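Side-chain contacts in putative uncharacterized protein SMU.1704 (PDB 3L7W), which probably binds DNA as a dimeric transcriptional regulator of the PadR family, using a winged helix-turn-helix domain: residues Tyr3-Leu8 / Lys33-Ile38; Leu8-Leu13 / Tyr44-Lys49; Tyr12-Ile17 / Gly54-Tyr59; Ala16-His21 / Tyr26-Thr31. All coordinates share one frame; numbering follows the deposited sequence.

Interaction 1: residues Tyr3-Leu8 / Lys33-Ile38; sequences YPVSAL and KLIASI
The CA atoms of Val5 and Ala36 are 5.7 Å apart, the nearest such pair, where the N-terminal arm passes the loop that follows helix 25-32. Val5 points at this loop and carries the contact with one methyl. Val5 CG2 lies 3.8 Å from Ala36 CB and 3.9 Å from Ile35 CG1. Val5 CG2 also sits 3.6 Å from the backbone O of Ile35. With CG1 anti to the backbone N (chi1 174°), CG2 is the branch turned to the loop. In this winged helix-turn-helix protein the loop leads from helix 25-32 to helix 40-52, so the arm packs beside that connection. Ile10 of helix 7-20 touches both Val5 and Ala36. Ile35 also packs on Ile95 of the second subunit, and Pro4 O accepts a hydrogen bond from Tyr91 OH of that subunit. One water bridges the two backbones, accepting from Val5 N and Ser37 N, each at 3.2 Å from the water O.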
loop_
_atom_site.group_PDB
_atom_site.type_symbol
_atom_site.label_atom_id
_atom_site.label_comp_id
_atom_site.label_asym_id
_atom_site.label_seq_id
_atom_site.Cartn_x
_atom_site.Cartn_y
_atom_site.Cartn_z
ATOM N N TYR A 3 3.230 -2.851 6.817
ATOM C CA TYR A 3 2.603 -1.754 6.111
ATOM C C TYR A 3 1.102 -1.827 6.279
ATOM O O TYR A 3 0.524 -2.914 6.285
ATOM C CB TYR A 3 2.986 -1.798 4.652
ATOM C CG TYR A 3 4.467 -1.623 4.399
ATOM C CD1 TYR A 3 5.084 -0.400 4.627
ATOM C CD2 TYR A 3 5.243 -2.670 3.911
ATOM C CE1 TYR A 3 6.425 -0.219 4.373
ATOM C CE2 TYR A 3 6.602 -2.502 3.663
ATOM C CZ TYR A 3 7.183 -1.266 3.899
ATOM O OH TYR A 3 8.524 -1.056 3.662
ATOM N N PRO A 4 0.462 -0.662 6.427
ATOM C CA PRO A 4 -0.993 -0.630 6.549
ATOM C C PRO A 4 -1.632 -0.909 5.198
ATOM O O PRO A 4 -0.968 -0.779 4.175
ATOM C CB PRO A 4 -1.293 0.820 6.945
ATOM C CG PRO A 4 -0.005 1.587 6.766
ATOM C CD PRO A 4 1.034 0.671 6.205
ATOM N N VAL A 5 -2.910 -1.274 5.215
ATOM C CA VAL A 5 -3.677 -1.482 4.006
ATOM C C VAL A 5 -4.771 -0.413 3.950
ATOM O O VAL A 5 -5.653 -0.377 4.792
ATOM C CB VAL A 5 -4.344 -2.858 4.032
ATOM C CG1 VAL A 5 -5.292 -3.037 2.821
ATOM C CG2 VAL A 5 -3.298 -3.952 4.118
ATOM N N SER A 6 -4.724 0.446 2.946
ATOM C CA SER A 6 -5.698 1.517 2.845
ATOM C C SER A 6 -7.082 0.951 2.551
ATOM O O SER A 6 -7.209 -0.170 2.066
ATOM C CB SER A 6 -5.288 2.494 1.746
ATOM O OG SER A 6 -5.368 1.881 0.468
ATOM N N ALA A 7 -8.115 1.733 2.862
ATOM C CA ALA A 7 -9.483 1.324 2.607
ATOM C C ALA A 7 -9.626 0.959 1.141
ATOM O O ALA A 7 -10.265 -0.037 0.809
ATOM C CB ALA A 7 -10.463 2.434 2.995
ATOM N N LEU A 8 -9.004 1.750 0.266
ATOM C CA LEU A 8 -9.082 1.497 -1.173
ATOM C C LEU A 8 -8.518 0.133 -1.511
ATOM O O LEU A 8 -9.063 -0.583 -2.350
ATOM C CB LEU A 8 -8.356 2.576 -1.972
ATOM C CG LEU A 8 -9.036 3.947 -1.900
ATOM C CD1 LEU A 8 -8.255 4.999 -2.671
ATOM C CD2 LEU A 8 -10.455 3.838 -2.433
ATOM N N LYS A 33 -7.929 -10.097 7.119
ATOM C CA LYS A 33 -7.202 -9.950 8.380
ATOM C C LYS A 33 -5.828 -10.561 8.262
ATOM O O LYS A 33 -4.960 -10.327 9.099
ATOM C CB LYS A 33 -7.940 -10.637 9.524
ATOM C CG LYS A 33 -8.895 -9.752 10.303
ATOM C CD LYS A 33 -9.557 -10.562 11.424
ATOM C CE LYS A 33 -10.342 -9.677 12.372
ATOM N NZ LYS A 33 -11.430 -8.954 11.659
ATOM N N LEU A 34 -5.639 -11.354 7.216
ATOM C CA LEU A 34 -4.338 -11.945 6.934
ATOM C C LEU A 34 -3.282 -10.885 6.612
ATOM O O LEU A 34 -2.103 -11.067 6.878
ATOM C CB LEU A 34 -4.465 -12.938 5.779
ATOM C CG LEU A 34 -4.357 -14.431 6.101
ATOM C CD1 LEU A 34 -4.686 -14.753 7.566
ATOM C CD2 LEU A 34 -5.206 -15.242 5.137
ATOM N N ILE A 35 -3.704 -9.782 6.016
ATOM C CA ILE A 35 -2.761 -8.739 5.655
ATOM C C ILE A 35 -3.112 -7.412 6.299
ATOM O O ILE A 35 -2.263 -6.535 6.411
ATOM C CB ILE A 35 -2.608 -8.560 4.118
ATOM C CG1 ILE A 35 -1.571 -7.476 3.832
ATOM C CG2 ILE A 35 -3.959 -8.221 3.443
ATOM C CD1 ILE A 35 -0.790 -7.682 2.572
ATOM N N ALA A 36 -4.358 -7.270 6.737
ATOM C CA ALA A 36 -4.822 -5.984 7.244
ATOM C C ALA A 36 -5.281 -6.055 8.686
ATOM O O ALA A 36 -5.812 -7.068 9.138
ATOM C CB ALA A 36 -5.939 -5.423 6.357
ATOM N N SER A 37 -5.049 -4.971 9.410
ATOM C CA SER A 37 -5.650 -4.799 10.718
ATOM C C SER A 37 -6.827 -3.875 10.527
ATOM O O SER A 37 -6.682 -2.649 10.457
ATOM C CB SER A 37 -4.660 -4.212 11.712
ATOM O OG SER A 37 -3.846 -5.240 12.245
ATOM N N ILE A 38 -7.995 -4.482 10.404
ATOM C CA ILE A 38 -9.198 -3.737 10.126
ATOM C C ILE A 38 -10.308 -4.320 10.989
ATOM O O ILE A 38 -10.400 -5.539 11.162
ATOM C CB ILE A 38 -9.545 -3.796 8.627
ATOM C CG1 ILE A 38 -10.826 -3.015 8.336
ATOM C CG2 ILE A 38 -9.663 -5.240 8.163
ATOM C CD1 ILE A 38 -11.121 -2.833 6.856
HETATM O O HOH W 1 -3.991 -2.328 7.986
#

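Interaction 2: residues Leu8-Leu13 / Tyr44-Lys49; sequences LLIEYL and YPILKK
Glu11 OE2 accepts a 2.8 Å hydrogen bond from Lys49 NZ, and the pair forms a salt bridge. The ammonium comes to the syn side of the carboxylate, 32° out of its plane. One water closes a small ring with this pair. It donates to Glu11 OE1 and accepts from Lys49 NZ, so both carboxylate oxygens have a partner here. Lys49 runs extended as far as CE and bends only at its last torsion (chi4 -68°), which turns NZ to the carboxylate. Lys49 CE lies 3.3 Å from Glu11 OE2, alongside the same oxygen. The two helices belong to the probable DNA-binding domain: helix 40-52 would be the recognition helix of the winged helix-turn-helix, and helix 7-20 packs against it. Their segment axes cross at -68° and approach to 10.3 Å. Ile46 points into this crossing and uses two branches. Ile46 CG2 meets the aliphatic part of Glu11, 3.6 Å from Glu11 CG, so the acid packs by its stem and pairs by its head. Ile46 CD1 reaches Ile10, 3.9 Å from Ile10 CG2. Both partners lie roughly at right angles to the Ile46 side chain. Ile46 also touches Ala7 and Ile14 on helix 7-20, while Ile10 has Ile32 of helix 25-32 against it.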
loop_
_atom_site.group_PDB
_atom_site.type_symbol
_atom_site.label_atom_id
_atom_site.label_comp_id
_atom_site.label_asym_id
_atom_site.label_seq_id
_atom_site.Cartn_x
_atom_site.Cartn_y
_atom_site.Cartn_z
ATOM N N LEU A 8 -9.004 1.750 0.266
ATOM C CA LEU A 8 -9.082 1.497 -1.173
ATOM C C LEU A 8 -8.518 0.133 -1.511
ATOM O O LEU A 8 -9.063 -0.583 -2.350
ATOM C CB LEU A 8 -8.356 2.576 -1.972
ATOM C CG LEU A 8 -9.036 3.947 -1.900
ATOM C CD1 LEU A 8 -8.255 4.999 -2.671
ATOM C CD2 LEU A 8 -10.455 3.838 -2.433
ATOM N N LEU A 9 -7.431 -0.232 -0.846
ATOM C CA LEU A 9 -6.802 -1.525 -1.086
ATOM C C LEU A 9 -7.698 -2.635 -0.536
ATOM O O LEU A 9 -7.780 -3.713 -1.110
ATOM C CB LEU A 9 -5.424 -1.574 -0.432
ATOM C CG LEU A 9 -4.263 -1.987 -1.321
ATOM C CD1 LEU A 9 -2.980 -2.158 -0.489
ATOM C CD2 LEU A 9 -4.594 -3.253 -2.080
ATOM N N ILE A 10 -8.368 -2.361 0.584
ATOM C CA ILE A 10 -9.326 -3.306 1.160
ATOM C C ILE A 10 -10.419 -3.622 0.146
ATOM O O ILE A 10 -10.851 -4.769 0.015
ATOM C CB ILE A 10 -9.995 -2.725 2.412
ATOM C CG1 ILE A 10 -8.945 -2.427 3.496
ATOM C CG2 ILE A 10 -11.089 -3.671 2.944
ATOM C CD1 ILE A 10 -8.589 -3.610 4.326
ATOM N N GLU A 11 -10.871 -2.590 -0.560
ATOM C CA GLU A 11 -11.909 -2.751 -1.571
ATOM C C GLU A 11 -11.390 -3.685 -2.639
ATOM O O GLU A 11 -12.044 -4.655 -2.998
ATOM C CB GLU A 11 -12.298 -1.401 -2.180
ATOM C CG GLU A 11 -13.134 -0.549 -1.238
ATOM C CD GLU A 11 -13.408 0.842 -1.770
ATOM O OE1 GLU A 11 -13.088 1.111 -2.938
ATOM O OE2 GLU A 11 -13.943 1.670 -1.018
ATOM N N TYR A 12 -10.195 -3.385 -3.133
ATOM C CA TYR A 12 -9.513 -4.265 -4.064
ATOM C C TYR A 12 -9.559 -5.692 -3.537
ATOM O O TYR A 12 -10.015 -6.601 -4.219
ATOM C CB TYR A 12 -8.071 -3.793 -4.269
ATOM C CG TYR A 12 -7.240 -4.650 -5.182
ATOM C CD1 TYR A 12 -7.760 -5.150 -6.361
ATOM C CD2 TYR A 12 -5.918 -4.941 -4.872
ATOM C CE1 TYR A 12 -6.999 -5.926 -7.194
ATOM C CE2 TYR A 12 -5.147 -5.715 -5.694
ATOM C CZ TYR A 12 -5.691 -6.205 -6.857
ATOM O OH TYR A 12 -4.927 -6.972 -7.688
ATOM N N LEU A 13 -9.121 -5.891 -2.304
ATOM C CA LEU A 13 -9.085 -7.242 -1.746
ATOM C C LEU A 13 -10.473 -7.868 -1.715
ATOM O O LEU A 13 -10.650 -9.015 -2.085
ATOM C CB LEU A 13 -8.471 -7.234 -0.342
ATOM C CG LEU A 13 -6.963 -6.903 -0.362
ATOM C CD1 LEU A 13 -6.468 -6.648 1.035
ATOM C CD2 LEU A 13 -6.173 -8.028 -0.994
ATOM N N TYR A 44 -17.275 -3.879 7.208
ATOM C CA TYR A 44 -18.638 -4.036 6.726
ATOM C C TYR A 44 -19.200 -2.804 6.025
ATOM O O TYR A 44 -19.870 -2.928 5.005
ATOM C CB TYR A 44 -19.535 -4.589 7.825
ATOM C CG TYR A 44 -19.276 -6.067 7.989
ATOM C CD1 TYR A 44 -20.037 -6.996 7.288
ATOM C CD2 TYR A 44 -18.222 -6.539 8.781
ATOM C CE1 TYR A 44 -19.795 -8.354 7.399
ATOM C CE2 TYR A 44 -17.975 -7.906 8.905
ATOM C CZ TYR A 44 -18.777 -8.809 8.203
ATOM O OH TYR A 44 -18.578 -10.171 8.284
ATOM N N PRO A 45 -18.901 -1.614 6.547
ATOM C CA PRO A 45 -19.266 -0.415 5.797
ATOM C C PRO A 45 -18.621 -0.410 4.416
ATOM O O PRO A 45 -19.223 0.047 3.444
ATOM C CB PRO A 45 -18.702 0.705 6.665
ATOM C CG PRO A 45 -18.863 0.170 8.042
ATOM C CD PRO A 45 -18.492 -1.291 7.922
ATOM N N ILE A 46 -17.409 -0.936 4.320
ATOM C CA ILE A 46 -16.758 -0.994 3.026
ATOM C C ILE A 46 -17.508 -1.945 2.102
ATOM O O ILE A 46 -17.836 -1.586 0.964
ATOM C CB ILE A 46 -15.291 -1.376 3.149
ATOM C CG1 ILE A 46 -14.550 -0.264 3.892
ATOM C CG2 ILE A 46 -14.707 -1.596 1.781
ATOM C CD1 ILE A 46 -13.055 -0.512 4.048
ATOM N N LEU A 47 -17.803 -3.143 2.599
ATOM C CA LEU A 47 -18.687 -4.059 1.876
ATOM C C LEU A 47 -19.961 -3.349 1.444
ATOM O O LEU A 47 -20.383 -3.460 0.295
ATOM C CB LEU A 47 -19.032 -5.271 2.739
ATOM C CG LEU A 47 -17.841 -6.210 2.893
ATOM C CD1 LEU A 47 -18.032 -7.147 4.072
ATOM C CD2 LEU A 47 -17.652 -6.968 1.595
ATOM N N LYS A 48 -20.562 -2.598 2.359
ATOM C CA LYS A 48 -21.819 -1.910 2.050
ATOM C C LYS A 48 -21.598 -0.895 0.934
ATOM O O LYS A 48 -22.346 -0.846 -0.045
ATOM C CB LYS A 48 -22.398 -1.234 3.300
ATOM C CG LYS A 48 -23.760 -0.575 3.093
ATOM C CD LYS A 48 -24.487 -0.400 4.428
ATOM C CE LYS A 48 -25.628 0.612 4.349
ATOM N NZ LYS A 48 -25.136 2.025 4.452
ATOM N N LYS A 49 -20.549 -0.101 1.080
ATOM C CA LYS A 49 -20.167 0.871 0.068
ATOM C C LYS A 49 -20.067 0.209 -1.311
ATOM O O LYS A 49 -20.584 0.729 -2.301
ATOM C CB LYS A 49 -18.829 1.485 0.471
ATOM C CG LYS A 49 -18.177 2.403 -0.537
ATOM C CD LYS A 49 -16.874 2.925 0.058
ATOM C CE LYS A 49 -16.249 3.991 -0.813
ATOM N NZ LYS A 49 -15.774 3.419 -2.098
HETATM O O HOH W 2 -13.565 3.777 -3.705
#

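Interaction 3: residues Tyr12-Ile17 / Gly54-Tyr59; sequences YLILAI and GYLSTY
Leu15 and Leu56 interlock where helix 7-20 meets the first strand of the wing, in the winged helix-turn-helix fold. The fit is purely apolar. Leu15 CD1 is the bump: it sits in the fork of Leu56, 3.7 Å from both Leu56 CG and Leu56 CD2. The other prong reaches to the neighbouring residue, Ile14, with Leu56 CD1 3.8 Å from Ile14 CG2. Leu56 thus lies over two consecutive helix residues, crossing Ile14 at about a right angle. Its CG stands anti to the carbonyl carbon (chi1 -65°), and both methyls reach the helix. The second methyl of Leu15 comes up to the base of Tyr55, with Leu15 CD2 4.2 Å from Tyr55 CB. The Tyr55 ring turns off from the contact and stacks on His80 of helix 75-100. Just before it, Gly54 ends helix 40-52 in a Schellman motif. Its positive phi (93°) turns the chain out of the helix and into the strand, which brings Tyr55 and Leu56 over helix 7-20. Leu73 of the second wing strand and Leu50 of helix 40-52 also touch Leu15. Ile14 also packs on Leu47 of helix 40-52 and Ile28 of helix 25-32, and Leu15 on Leu84 of helix 75-100. Tyr55 CB stands 4.2 Å from Leu15 CD1 as well, and so touches both methyls of that leucine.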
loop_
_atom_site.group_PDB
_atom_site.type_symbol
_atom_site.label_atom_id
_atom_site.label_comp_id
_atom_site.label_asym_id
_atom_site.label_seq_id
_atom_site.Cartn_x
_atom_site.Cartn_y
_atom_site.Cartn_z
ATOM N N TYR A 12 -10.195 -3.385 -3.133
ATOM C CA TYR A 12 -9.513 -4.265 -4.064
ATOM C C TYR A 12 -9.559 -5.692 -3.537
ATOM O O TYR A 12 -10.015 -6.601 -4.219
ATOM C CB TYR A 12 -8.071 -3.793 -4.269
ATOM C CG TYR A 12 -7.240 -4.650 -5.182
ATOM C CD1 TYR A 12 -7.760 -5.150 -6.361
ATOM C CD2 TYR A 12 -5.918 -4.941 -4.872
ATOM C CE1 TYR A 12 -6.999 -5.926 -7.194
ATOM C CE2 TYR A 12 -5.147 -5.715 -5.694
ATOM C CZ TYR A 12 -5.691 -6.205 -6.857
ATOM O OH TYR A 12 -4.927 -6.972 -7.688
ATOM N N LEU A 13 -9.121 -5.891 -2.304
ATOM C CA LEU A 13 -9.085 -7.242 -1.746
ATOM C C LEU A 13 -10.473 -7.868 -1.715
ATOM O O LEU A 13 -10.650 -9.015 -2.085
ATOM C CB LEU A 13 -8.471 -7.234 -0.342
ATOM C CG LEU A 13 -6.963 -6.903 -0.362
ATOM C CD1 LEU A 13 -6.468 -6.648 1.035
ATOM C CD2 LEU A 13 -6.173 -8.028 -0.994
ATOM N N ILE A 14 -11.458 -7.113 -1.249
ATOM C CA ILE A 14 -12.805 -7.644 -1.154
ATOM C C ILE A 14 -13.284 -8.092 -2.523
ATOM O O ILE A 14 -13.694 -9.233 -2.703
ATOM C CB ILE A 14 -13.786 -6.598 -0.629
ATOM C CG1 ILE A 14 -13.533 -6.343 0.862
ATOM C CG2 ILE A 14 -15.203 -7.072 -0.857
ATOM C CD1 ILE A 14 -14.206 -5.112 1.385
ATOM N N LEU A 15 -13.229 -7.188 -3.491
ATOM C CA LEU A 15 -13.666 -7.532 -4.835
ATOM C C LEU A 15 -12.880 -8.718 -5.363
ATOM O O LEU A 15 -13.442 -9.610 -5.992
ATOM C CB LEU A 15 -13.509 -6.336 -5.762
ATOM C CG LEU A 15 -14.768 -5.514 -6.036
ATOM C CD1 LEU A 15 -15.760 -5.586 -4.893
ATOM C CD2 LEU A 15 -14.420 -4.080 -6.394
ATOM N N ALA A 16 -11.576 -8.743 -5.094
ATOM C CA ALA A 16 -10.748 -9.818 -5.612
ATOM C C ALA A 16 -11.193 -11.123 -4.992
ATOM O O ALA A 16 -11.310 -12.135 -5.686
ATOM C CB ALA A 16 -9.266 -9.570 -5.342
ATOM N N ILE A 17 -11.446 -11.089 -3.687
ATOM C CA ILE A 17 -11.830 -12.291 -2.956
ATOM C C ILE A 17 -13.181 -12.778 -3.460
ATOM O O ILE A 17 -13.368 -13.956 -3.754
ATOM C CB ILE A 17 -11.924 -12.016 -1.459
ATOM C CG1 ILE A 17 -10.523 -11.760 -0.881
ATOM C CG2 ILE A 17 -12.558 -13.182 -0.744
ATOM C CD1 ILE A 17 -10.544 -11.264 0.529
ATOM N N GLY A 54 -22.577 -0.752 -6.536
ATOM C CA GLY A 54 -23.007 -1.705 -7.543
ATOM C C GLY A 54 -22.003 -2.779 -7.880
ATOM O O GLY A 54 -22.263 -3.640 -8.728
ATOM N N TYR A 55 -20.856 -2.762 -7.212
ATOM C CA TYR A 55 -19.803 -3.728 -7.537
ATOM C C TYR A 55 -20.093 -5.081 -6.921
ATOM O O TYR A 55 -19.655 -6.114 -7.423
ATOM C CB TYR A 55 -18.449 -3.209 -7.061
ATOM C CG TYR A 55 -18.108 -1.863 -7.648
ATOM C CD1 TYR A 55 -18.246 -1.624 -9.013
ATOM C CD2 TYR A 55 -17.651 -0.833 -6.843
ATOM C CE1 TYR A 55 -17.928 -0.388 -9.557
ATOM C CE2 TYR A 55 -17.332 0.406 -7.379
ATOM C CZ TYR A 55 -17.469 0.619 -8.733
ATOM O OH TYR A 55 -17.144 1.849 -9.251
ATOM N N LEU A 56 -20.820 -5.069 -5.811
ATOM C CA LEU A 56 -21.245 -6.309 -5.186
ATOM C C LEU A 56 -22.778 -6.368 -5.109
ATOM O O LEU A 56 -23.438 -5.389 -4.776
ATOM C CB LEU A 56 -20.663 -6.424 -3.779
ATOM C CG LEU A 56 -19.138 -6.543 -3.677
ATOM C CD1 LEU A 56 -18.711 -6.413 -2.226
ATOM C CD2 LEU A 56 -18.661 -7.861 -4.256
ATOM N N SER A 57 -23.347 -7.519 -5.421
ATOM C CA SER A 57 -24.746 -7.724 -5.130
ATOM C C SER A 57 -24.707 -8.717 -4.000
ATOM O O SER A 57 -23.687 -9.376 -3.795
ATOM C CB SER A 57 -25.500 -8.281 -6.339
ATOM O OG SER A 57 -25.025 -9.569 -6.657
ATOM N N THR A 58 -25.803 -8.818 -3.260
ATOM C CA THR A 58 -25.861 -9.710 -2.117
ATOM C C THR A 58 -27.121 -10.562 -2.137
ATOM O O THR A 58 -28.156 -10.172 -2.677
ATOM C CB THR A 58 -25.936 -8.913 -0.824
ATOM O OG1 THR A 58 -27.087 -8.065 -0.893
ATOM C CG2 THR A 58 -24.668 -8.068 -0.612
ATOM N N TYR A 59 -27.031 -11.718 -1.505
ATOM C CA TYR A 59 -28.179 -12.569 -1.336
ATOM C C TYR A 59 -27.933 -13.323 -0.067
ATOM O O TYR A 59 -26.805 -13.350 0.438
ATOM C CB TYR A 59 -28.330 -13.528 -2.513
ATOM C CG TYR A 59 -27.123 -14.392 -2.767
ATOM C CD1 TYR A 59 -26.088 -13.949 -3.584
ATOM C CD2 TYR A 59 -27.018 -15.656 -2.201
ATOM C CE1 TYR A 59 -24.984 -14.751 -3.846
ATOM C CE2 TYR A 59 -25.902 -16.458 -2.438
ATOM C CZ TYR A 59 -24.892 -15.995 -3.269
ATOM O OH TYR A 59 -23.789 -16.776 -3.517
#

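Interaction 4: residues Ala16-His21 / Tyr26-Thr31; sequences AIVSKH and YDISQT
This is a mainly apolar helix-to-helix packing, between the end of helix 7-20 and helix 25-32, which follows it after a short strand. The segment axes approach to 10.5 Å, with their N-to-C directions 127° apart. Ile17 points toward the second helix. Ile17 CD1 reaches Thr31 CG2 tip to tip at 3.6 Å, and Ile17 CD1 also lies 4.1 Å from Ile28 CG2. Thr31 OG1 lies anti to the carbonyl carbon, which puts CG2 anti to the backbone N and toward Ile17. OG1 bonds to the backbone N of His105 of the second subunit. Ile28 is shared by two residues of the first helix. Ile28 CD1 lies 3.7 Å from Val18 CG2, and Ile28 CG1 comes near Ile17 CG2. In the winged helix-turn-helix fold, helix 25-32 precedes the probable recognition helix 40-52, and Ile28 also touches Leu47 there. Val18 also touches Leu73 of strand 66-73. At the exposed border His21 and Asp27 meet loosely, their side chains crossing at about a right angle. Asp27 OD2 lies at the ring edge, 3.8 Å from His21 CE1, with the ring and carboxylate planes 28° apart. His21 NE2 is 4.5 Å from Asp27 OD2, so any charge attraction would be weak. Within the first segment, Ser19 OG donates to Ala16 O at 2.6 Å, tilted 25° from the carbonyl plane.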
loop_
_atom_site.group_PDB
_atom_site.type_symbol
_atom_site.label_atom_id
_atom_site.label_comp_id
_atom_site.label_asym_id
_atom_site.label_seq_id
_atom_site.Cartn_x
_atom_site.Cartn_y
_atom_site.Cartn_z
ATOM N N ALA A 16 -11.576 -8.743 -5.094
ATOM C CA ALA A 16 -10.748 -9.818 -5.612
ATOM C C ALA A 16 -11.193 -11.123 -4.992
ATOM O O ALA A 16 -11.310 -12.135 -5.686
ATOM C CB ALA A 16 -9.266 -9.570 -5.342
ATOM N N ILE A 17 -11.446 -11.089 -3.687
ATOM C CA ILE A 17 -11.830 -12.291 -2.956
ATOM C C ILE A 17 -13.181 -12.778 -3.460
ATOM O O ILE A 17 -13.368 -13.956 -3.754
ATOM C CB ILE A 17 -11.924 -12.016 -1.459
ATOM C CG1 ILE A 17 -10.523 -11.760 -0.881
ATOM C CG2 ILE A 17 -12.558 -13.182 -0.744
ATOM C CD1 ILE A 17 -10.544 -11.264 0.529
ATOM N N VAL A 18 -14.115 -11.844 -3.579
ATOM C CA VAL A 18 -15.453 -12.176 -3.993
ATOM C C VAL A 18 -15.443 -12.670 -5.428
ATOM O O VAL A 18 -16.313 -13.437 -5.817
ATOM C CB VAL A 18 -16.389 -10.984 -3.815
ATOM C CG1 VAL A 18 -17.800 -11.323 -4.330
ATOM C CG2 VAL A 18 -16.433 -10.609 -2.338
ATOM N N SER A 19 -14.447 -12.261 -6.207
ATOM C CA SER A 19 -14.390 -12.701 -7.598
ATOM C C SER A 19 -14.112 -14.194 -7.692
ATOM O O SER A 19 -14.515 -14.830 -8.656
ATOM C CB SER A 19 -13.336 -11.940 -8.399
ATOM O OG SER A 19 -12.058 -12.494 -8.176
ATOM N N LYS A 20 -13.413 -14.753 -6.706
ATOM C CA LYS A 20 -13.105 -16.180 -6.743
ATOM C C LYS A 20 -14.410 -16.931 -6.619
ATOM O O LYS A 20 -14.782 -17.716 -7.498
ATOM C CB LYS A 20 -12.155 -16.585 -5.623
ATOM C CG LYS A 20 -11.542 -17.974 -5.814
ATOM C CD LYS A 20 -10.685 -18.378 -4.616
ATOM C CE LYS A 20 -10.217 -19.828 -4.713
ATOM N NZ LYS A 20 -9.901 -20.409 -3.366
ATOM N N HIS A 21 -15.106 -16.675 -5.517
ATOM C CA HIS A 21 -16.472 -17.153 -5.352
ATOM C C HIS A 21 -17.263 -16.184 -4.479
ATOM O O HIS A 21 -16.680 -15.450 -3.672
ATOM C CB HIS A 21 -16.498 -18.560 -4.743
ATOM C CG HIS A 21 -15.756 -18.680 -3.446
ATOM N ND1 HIS A 21 -16.318 -18.345 -2.232
ATOM C CD2 HIS A 21 -14.503 -19.119 -3.171
ATOM C CE1 HIS A 21 -15.442 -18.562 -1.267
ATOM N NE2 HIS A 21 -14.333 -19.032 -1.810
ATOM N N TYR A 26 -17.793 -12.712 6.959
ATOM C CA TYR A 26 -16.808 -13.243 7.893
ATOM C C TYR A 26 -15.677 -13.888 7.111
ATOM O O TYR A 26 -14.504 -13.758 7.455
ATOM C CB TYR A 26 -17.451 -14.238 8.850
ATOM C CG TYR A 26 -16.457 -14.952 9.721
ATOM C CD1 TYR A 26 -15.928 -16.179 9.335
ATOM C CD2 TYR A 26 -16.021 -14.393 10.924
ATOM C CE1 TYR A 26 -14.998 -16.840 10.125
ATOM C CE2 TYR A 26 -15.087 -15.048 11.723
ATOM C CZ TYR A 26 -14.581 -16.272 11.314
ATOM O OH TYR A 26 -13.658 -16.941 12.088
ATOM N N ASP A 27 -16.037 -14.560 6.030
ATOM C CA ASP A 27 -15.054 -15.209 5.185
ATOM C C ASP A 27 -14.110 -14.172 4.576
ATOM O O ASP A 27 -12.891 -14.351 4.541
ATOM C CB ASP A 27 -15.777 -15.975 4.080
ATOM C CG ASP A 27 -14.944 -17.087 3.509
ATOM O OD1 ASP A 27 -14.057 -17.574 4.230
ATOM O OD2 ASP A 27 -15.176 -17.484 2.346
ATOM N N ILE A 28 -14.683 -13.088 4.068
ATOM C CA ILE A 28 -13.879 -12.063 3.436
ATOM C C ILE A 28 -12.973 -11.442 4.495
ATOM O O ILE A 28 -11.782 -11.257 4.279
ATOM C CB ILE A 28 -14.760 -10.985 2.809
ATOM C CG1 ILE A 28 -15.535 -11.568 1.628
ATOM C CG2 ILE A 28 -13.915 -9.828 2.321
ATOM C CD1 ILE A 28 -16.867 -10.864 1.378
ATOM N N SER A 29 -13.560 -11.144 5.647
ATOM C CA SER A 29 -12.865 -10.472 6.728
ATOM C C SER A 29 -11.681 -11.311 7.201
ATOM O O SER A 29 -10.565 -10.820 7.309
ATOM C CB SER A 29 -13.836 -10.208 7.872
ATOM O OG SER A 29 -13.164 -10.208 9.115
ATOM N N GLN A 30 -11.924 -12.590 7.453
ATOM C CA GLN A 30 -10.860 -13.487 7.883
ATOM C C GLN A 30 -9.680 -13.521 6.924
ATOM O O GLN A 30 -8.531 -13.632 7.346
ATOM C CB GLN A 30 -11.406 -14.893 8.099
ATOM C CG GLN A 30 -12.218 -14.993 9.368
ATOM C CD GLN A 30 -11.396 -14.593 10.577
ATOM O OE1 GLN A 30 -10.397 -15.235 10.893
ATOM N NE2 GLN A 30 -11.809 -13.527 11.254
ATOM N N THR A 31 -9.952 -13.420 5.634
ATOM C CA THR A 31 -8.875 -13.507 4.669
ATOM C C THR A 31 -8.182 -12.167 4.596
ATOM O O THR A 31 -6.974 -12.086 4.406
ATOM C CB THR A 31 -9.378 -13.892 3.288
ATOM O OG1 THR A 31 -9.649 -15.295 3.269
ATOM C CG2 THR A 31 -8.321 -13.577 2.242
#

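Helix 7-20 or the arm leading into it supplies one side of all four contacts. Interaction 1 comes first, in the arm; interactions 2, 3 and 4 follow along the helix. Their partners are the 33-38 loop, helix 40-52, strand 56-63 and helix 25-32. Interactions 2 and 3 lie about 8 Å apart, centre to centre, as do 3 and 4; interactions 1 and 3 are about 16 Å apart. Ile10 joins interactions 1 and 2, and Ile14 and Leu47 join 2 and 3. Interaction 4 is nested within the chain loops closed by 1 and 2. All four also touch the second subunit, so the core of the probable DNA-binding domain adjoins the dimer interface.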